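Local structure of beta-porphyranase A (4AW7) at residues A[417-430]-A[451-464]. The protein hydrolyses the red-seaweed polysaccharide porphyran, cutting linkages between beta-D-galactopyranose and alpha-L-galactopyranose-6-sulfate. Residues are numbered along the deposited sequence; the frame is centred on the assembly and turned at random.
Sequences DVSNVTKRSLYVNY and VPNQTIVLVADVSS
Tyr-427 lays its ring across Val-451, whose CG2 sits over one face, 4.0 Å from the ring centroid, in a CH-pi contact. The opposite face carries the backbone N of Asn-429, and the carbonyl oxygens of Pro-452 and Asn-453 come up to the edge, near the ring plane. One water joins Tyr-427 OH to Pro-452 O. A second flat group, the Arg-424 guanidinium, has Val-459 CG2 over one face, offset toward the rim and 3.6 Å from NE. The chain runs extended from CG to NE, and NH1 goes on to the carbonyl oxygens of Leu-364 and Lys-366. At Asn-420, the amide is nearly perpendicular (87°) to the Asp-461 carboxylate. Asn-420 ND2 donates to Asp-461 OD2 at 2.8 Å, on the anti side and 33° out of the carboxylate plane, while Asp-461 OD1 forms a salt bridge with Arg-392.

Strands 421-429 and 454-462 are antiparallel neighbours in the porphyranase beta-sandwich domain; 454-462 also pairs with 392-399. Leu-426, Val-428 and Thr-455 pack on helix 293-305 of the catalytic barrel. A beta bulge shifts the register by one between Ser-419 and Thr-422.

Gln-454 reaches out extended, CG anti to the backbone N (chi1 178°), and uses both ends of its amide: NE2 donates to Ser-425 OG at 2.8 Å, and OE1 takes Val-451 N at 2.9 Å, bracing the type II turn 451-454. An alanine here has no amide, which would probably leave the Ser-425 hydroxyl freer to rotate and the turn at Val-451 less firmly held to the strand. Beside the bulge, Val-418 CG1 presses tightly on Ala-460 CB at 3.5 Å.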
loop_
_atom_site.group_PDB
_atom_site.type_symbol
_atom_site.label_atom_id
_atom_site.label_comp_id
_atom_site.label_asym_id
_atom_site.label_seq_id
_atom_site.Cartn_x
_atom_site.Cartn_y
_atom_site.Cartn_z
ATOM N N ASP A 417 20.087 -27.451 -3.917
ATOM C CA ASP A 417 20.189 -26.834 -5.237
ATOM C C ASP A 417 20.657 -25.380 -5.193
ATOM O O ASP A 417 20.715 -24.719 -6.227
ATOM C CB ASP A 417 18.808 -26.885 -5.911
ATOM C CG ASP A 417 18.231 -28.271 -5.918
ATOM O OD1 ASP A 417 18.838 -29.149 -6.572
ATOM O OD2 ASP A 417 17.199 -28.497 -5.249
ATOM N N VAL A 418 20.959 -24.871 -4.001
ATOM C CA VAL A 418 21.239 -23.447 -3.780
ATOM C C VAL A 418 22.730 -23.262 -3.469
ATOM O O VAL A 418 23.334 -24.089 -2.781
ATOM C CB VAL A 418 20.328 -22.928 -2.659
ATOM C CG1 VAL A 418 20.640 -21.450 -2.309
ATOM C CG2 VAL A 418 18.881 -23.074 -3.128
ATOM N N SER A 419 23.306 -22.200 -4.013
ATOM C CA SER A 419 24.730 -21.898 -3.844
ATOM C C SER A 419 24.991 -20.411 -3.989
ATOM O O SER A 419 24.090 -19.664 -4.348
ATOM C CB SER A 419 25.556 -22.655 -4.905
ATOM O OG SER A 419 25.267 -22.199 -6.226
ATOM N N ASN A 420 26.226 -19.976 -3.747
ATOM C CA ASN A 420 26.619 -18.581 -3.956
ATOM C C ASN A 420 25.664 -17.586 -3.272
ATOM O O ASN A 420 25.123 -16.660 -3.882
ATOM C CB ASN A 420 26.774 -18.287 -5.423
ATOM C CG ASN A 420 27.816 -19.159 -6.047
ATOM O OD1 ASN A 420 28.832 -19.470 -5.402
ATOM N ND2 ASN A 420 27.560 -19.618 -7.255
ATOM N N VAL A 421 25.474 -17.803 -1.991
ATOM C CA VAL A 421 24.570 -16.983 -1.192
ATOM C C VAL A 421 25.226 -15.662 -0.807
ATOM O O VAL A 421 26.363 -15.609 -0.304
ATOM C CB VAL A 421 24.126 -17.736 0.078
ATOM C CG1 VAL A 421 23.148 -16.901 0.901
ATOM C CG2 VAL A 421 23.485 -19.112 -0.278
ATOM N N THR A 422 24.477 -14.581 -1.020
ATOM C CA THR A 422 24.852 -13.236 -0.585
ATOM C C THR A 422 23.734 -12.688 0.313
ATOM O O THR A 422 22.539 -12.842 0.035
ATOM C CB THR A 422 25.131 -12.319 -1.773
ATOM O OG1 THR A 422 26.166 -12.890 -2.603
ATOM C CG2 THR A 422 25.524 -10.957 -1.346
ATOM N N LYS A 423 24.123 -12.080 1.407
ATOM C CA LYS A 423 23.190 -11.499 2.340
ATOM C C LYS A 423 23.248 -9.987 2.253
ATOM O O LYS A 423 24.306 -9.379 2.515
ATOM C CB LYS A 423 23.503 -11.935 3.775
ATOM C CG LYS A 423 22.576 -11.329 4.774
ATOM C CD LYS A 423 22.728 -11.871 6.175
ATOM C CE LYS A 423 24.086 -11.584 6.741
ATOM N NZ LYS A 423 24.312 -10.172 7.139
ATOM N N ARG A 424 22.128 -9.363 1.914
ATOM C CA ARG A 424 21.967 -7.917 2.019
ATOM C C ARG A 424 21.190 -7.589 3.282
ATOM O O ARG A 424 20.197 -8.218 3.590
ATOM C CB ARG A 424 21.180 -7.402 0.823
ATOM C CG ARG A 424 21.710 -7.817 -0.560
ATOM C CD ARG A 424 20.766 -7.369 -1.639
ATOM N NE ARG A 424 21.206 -7.777 -2.956
ATOM C CZ ARG A 424 20.505 -7.551 -4.058
ATOM N NH1 ARG A 424 19.349 -6.911 -3.981
ATOM N NH2 ARG A 424 20.911 -7.987 -5.231
ATOM N N SER A 425 21.633 -6.567 3.995
ATOM C CA SER A 425 21.000 -6.135 5.229
ATOM C C SER A 425 20.879 -4.625 5.259
ATOM O O SER A 425 21.872 -3.943 5.085
ATOM C CB SER A 425 21.824 -6.578 6.422
ATOM O OG SER A 425 21.328 -6.024 7.602
ATOM N N LEU A 426 19.682 -4.138 5.545
ATOM C CA LEU A 426 19.414 -2.724 5.726
ATOM C C LEU A 426 18.809 -2.534 7.109
ATOM O O LEU A 426 17.669 -2.945 7.385
ATOM C CB LEU A 426 18.490 -2.187 4.639
ATOM C CG LEU A 426 18.382 -0.659 4.538
ATOM C CD1 LEU A 426 17.648 -0.309 3.254
ATOM C CD2 LEU A 426 17.741 -0.008 5.768
ATOM N N TYR A 427 19.591 -1.936 8.006
ATOM C CA TYR A 427 19.177 -1.691 9.376
ATOM C C TYR A 427 19.047 -0.187 9.571
ATOM O O TYR A 427 19.972 0.544 9.300
ATOM C CB TYR A 427 20.195 -2.277 10.371
ATOM C CG TYR A 427 19.932 -1.864 11.809
ATOM C CD1 TYR A 427 18.670 -1.939 12.348
ATOM C CD2 TYR A 427 20.950 -1.402 12.647
ATOM C CE1 TYR A 427 18.387 -1.576 13.657
ATOM C CE2 TYR A 427 20.659 -1.040 13.981
ATOM C CZ TYR A 427 19.379 -1.104 14.454
ATOM O OH TYR A 427 19.128 -0.747 15.780
ATOM N N VAL A 428 17.877 0.250 10.005
ATOM C CA VAL A 428 17.614 1.655 10.294
ATOM C C VAL A 428 17.622 1.830 11.804
ATOM O O VAL A 428 16.765 1.335 12.508
ATOM C CB VAL A 428 16.276 2.142 9.707
ATOM C CG1 VAL A 428 16.095 3.635 9.955
ATOM C CG2 VAL A 428 16.184 1.846 8.211
ATOM N N ASN A 429 18.619 2.545 12.294
ATOM C CA ASN A 429 18.681 2.894 13.722
ATOM C C ASN A 429 18.277 4.355 13.882
ATOM O O ASN A 429 18.751 5.211 13.125
ATOM C CB ASN A 429 20.092 2.643 14.220
ATOM C CG ASN A 429 20.248 2.993 15.679
ATOM O OD1 ASN A 429 20.563 4.136 15.997
ATOM N ND2 ASN A 429 19.916 2.059 16.566
ATOM N N TYR A 430 17.385 4.656 14.818
ATOM C CA TYR A 430 16.887 6.010 14.818
ATOM C C TYR A 430 17.984 7.066 15.114
ATOM O O TYR A 430 17.867 8.162 14.553
ATOM C CB TYR A 430 15.610 6.157 15.661
ATOM C CG TYR A 430 14.343 5.584 15.003
ATOM C CD1 TYR A 430 14.394 4.835 13.817
ATOM C CD2 TYR A 430 13.106 5.819 15.567
ATOM C CE1 TYR A 430 13.265 4.343 13.237
ATOM C CE2 TYR A 430 11.960 5.330 15.002
ATOM C CZ TYR A 430 12.030 4.588 13.846
ATOM O OH TYR A 430 10.838 4.126 13.334
ATOM N N VAL A 451 17.000 -7.891 13.725
ATOM C CA VAL A 451 16.661 -6.912 14.725
ATOM C C VAL A 451 15.494 -6.005 14.278
ATOM O O VAL A 451 15.155 -5.940 13.089
ATOM C CB VAL A 451 17.880 -6.076 15.164
ATOM C CG1 VAL A 451 19.003 -7.005 15.690
ATOM C CG2 VAL A 451 18.379 -5.150 14.130
ATOM N N PRO A 452 14.856 -5.306 15.209
ATOM C CA PRO A 452 13.774 -4.373 14.801
ATOM C C PRO A 452 14.282 -3.367 13.779
ATOM O O PRO A 452 15.388 -2.871 13.924
ATOM C CB PRO A 452 13.359 -3.702 16.100
ATOM C CG PRO A 452 13.684 -4.725 17.125
ATOM C CD PRO A 452 14.937 -5.403 16.674
ATOM N N ASN A 453 13.472 -3.082 12.750
ATOM C CA ASN A 453 13.832 -2.143 11.687
ATOM C C ASN A 453 15.003 -2.565 10.823
ATOM O O ASN A 453 15.635 -1.748 10.151
ATOM C CB ASN A 453 13.996 -0.732 12.250
ATOM C CG ASN A 453 12.754 -0.233 12.939
ATOM O OD1 ASN A 453 11.637 -0.441 12.474
ATOM N ND2 ASN A 453 12.924 0.332 14.117
ATOM N N GLN A 454 15.256 -3.874 10.809
ATOM C CA GLN A 454 16.178 -4.482 9.891
ATOM C C GLN A 454 15.379 -5.329 8.904
ATOM O O GLN A 454 14.458 -6.049 9.284
ATOM C CB GLN A 454 17.211 -5.358 10.622
ATOM C CG GLN A 454 18.174 -6.061 9.706
ATOM C CD GLN A 454 19.142 -6.991 10.455
ATOM O OE1 GLN A 454 18.835 -7.485 11.516
ATOM N NE2 GLN A 454 20.271 -7.310 9.824
ATOM N N THR A 455 15.743 -5.206 7.634
ATOM C CA THR A 455 15.236 -6.031 6.555
ATOM C C THR A 455 16.426 -6.707 5.879
ATOM O O THR A 455 17.440 -6.044 5.603
ATOM C CB THR A 455 14.432 -5.192 5.562
ATOM O OG1 THR A 455 13.470 -4.422 6.296
ATOM C CG2 THR A 455 13.781 -6.019 4.489
ATOM N N ILE A 456 16.276 -7.982 5.588
ATOM C CA ILE A 456 17.329 -8.793 4.983
ATOM C C ILE A 456 16.815 -9.343 3.650
ATOM O O ILE A 456 15.674 -9.820 3.550
ATOM C CB ILE A 456 17.730 -9.982 5.951
ATOM C CG1 ILE A 456 18.400 -9.412 7.227
ATOM C CG2 ILE A 456 18.622 -11.025 5.288
ATOM C CD1 ILE A 456 18.497 -10.396 8.404
ATOM N N VAL A 457 17.665 -9.322 2.640
ATOM C CA VAL A 457 17.427 -9.997 1.377
ATOM C C VAL A 457 18.617 -10.904 1.112
ATOM O O VAL A 457 19.770 -10.440 1.027
ATOM C CB VAL A 457 17.212 -8.992 0.215
ATOM C CG1 VAL A 457 17.151 -9.694 -1.124
ATOM C CG2 VAL A 457 15.967 -8.163 0.442
ATOM N N LEU A 458 18.335 -12.195 1.046
ATOM C CA LEU A 458 19.305 -13.200 0.639
ATOM C C LEU A 458 19.148 -13.452 -0.855
ATOM O O LEU A 458 18.028 -13.606 -1.359
ATOM C CB LEU A 458 19.022 -14.486 1.389
ATOM C CG LEU A 458 19.210 -14.445 2.906
ATOM C CD1 LEU A 458 18.483 -15.585 3.591
ATOM C CD2 LEU A 458 20.674 -14.519 3.246
ATOM N N VAL A 459 20.281 -13.477 -1.559
ATOM C CA VAL A 459 20.328 -13.689 -3.004
ATOM C C VAL A 459 21.202 -14.907 -3.220
ATOM O O VAL A 459 22.300 -15.007 -2.652
ATOM C CB VAL A 459 20.889 -12.479 -3.755
ATOM C CG1 VAL A 459 20.868 -12.726 -5.294
ATOM C CG2 VAL A 459 20.164 -11.229 -3.349
ATOM N N ALA A 460 20.719 -15.851 -4.007
ATOM C CA ALA A 460 21.490 -17.079 -4.226
ATOM C C ALA A 460 21.262 -17.617 -5.615
ATOM O O ALA A 460 20.276 -17.267 -6.277
ATOM C CB ALA A 460 21.070 -18.121 -3.201
ATOM N N ASP A 461 22.168 -18.485 -6.068
ATOM C CA ASP A 461 21.955 -19.242 -7.291
ATOM C C ASP A 461 21.211 -20.478 -6.954
ATOM O O ASP A 461 21.409 -21.064 -5.902
ATOM C CB ASP A 461 23.278 -19.651 -7.972
ATOM C CG ASP A 461 24.099 -18.489 -8.462
ATOM O OD1 ASP A 461 23.562 -17.413 -8.685
ATOM O OD2 ASP A 461 25.332 -18.686 -8.676
ATOM N N VAL A 462 20.314 -20.872 -7.852
ATOM C CA VAL A 462 19.509 -22.055 -7.649
ATOM C C VAL A 462 19.487 -22.804 -8.972
ATOM O O VAL A 462 19.289 -22.218 -10.029
ATOM C CB VAL A 462 18.057 -21.684 -7.138
ATOM C CG1 VAL A 462 17.317 -20.742 -8.092
ATOM C CG2 VAL A 462 17.271 -22.956 -6.886
ATOM N N SER A 463 19.706 -24.101 -8.900
ATOM C CA SER A 463 19.876 -24.898 -10.119
ATOM C C SER A 463 18.689 -25.786 -10.456
ATOM O O SER A 463 18.709 -26.436 -11.529
ATOM C CB SER A 463 21.131 -25.765 -10.000
ATOM O OG SER A 463 21.062 -26.608 -8.863
ATOM N N SER A 464 17.666 -25.812 -9.595
ATOM C CA SER A 464 16.584 -26.835 -9.652
ATOM C C SER A 464 15.948 -26.979 -11.032
ATOM O O SER A 464 15.599 -25.991 -11.677
ATOM C CB SER A 464 15.497 -26.559 -8.608
ATOM O OG SER A 464 14.982 -25.247 -8.772
HETATM O O HOH W 1 24.537 -14.249 -4.501
HETATM O O HOH W 2 16.752 -2.127 16.345
HETATM O O HOH W 3 15.770 0.607 15.040
#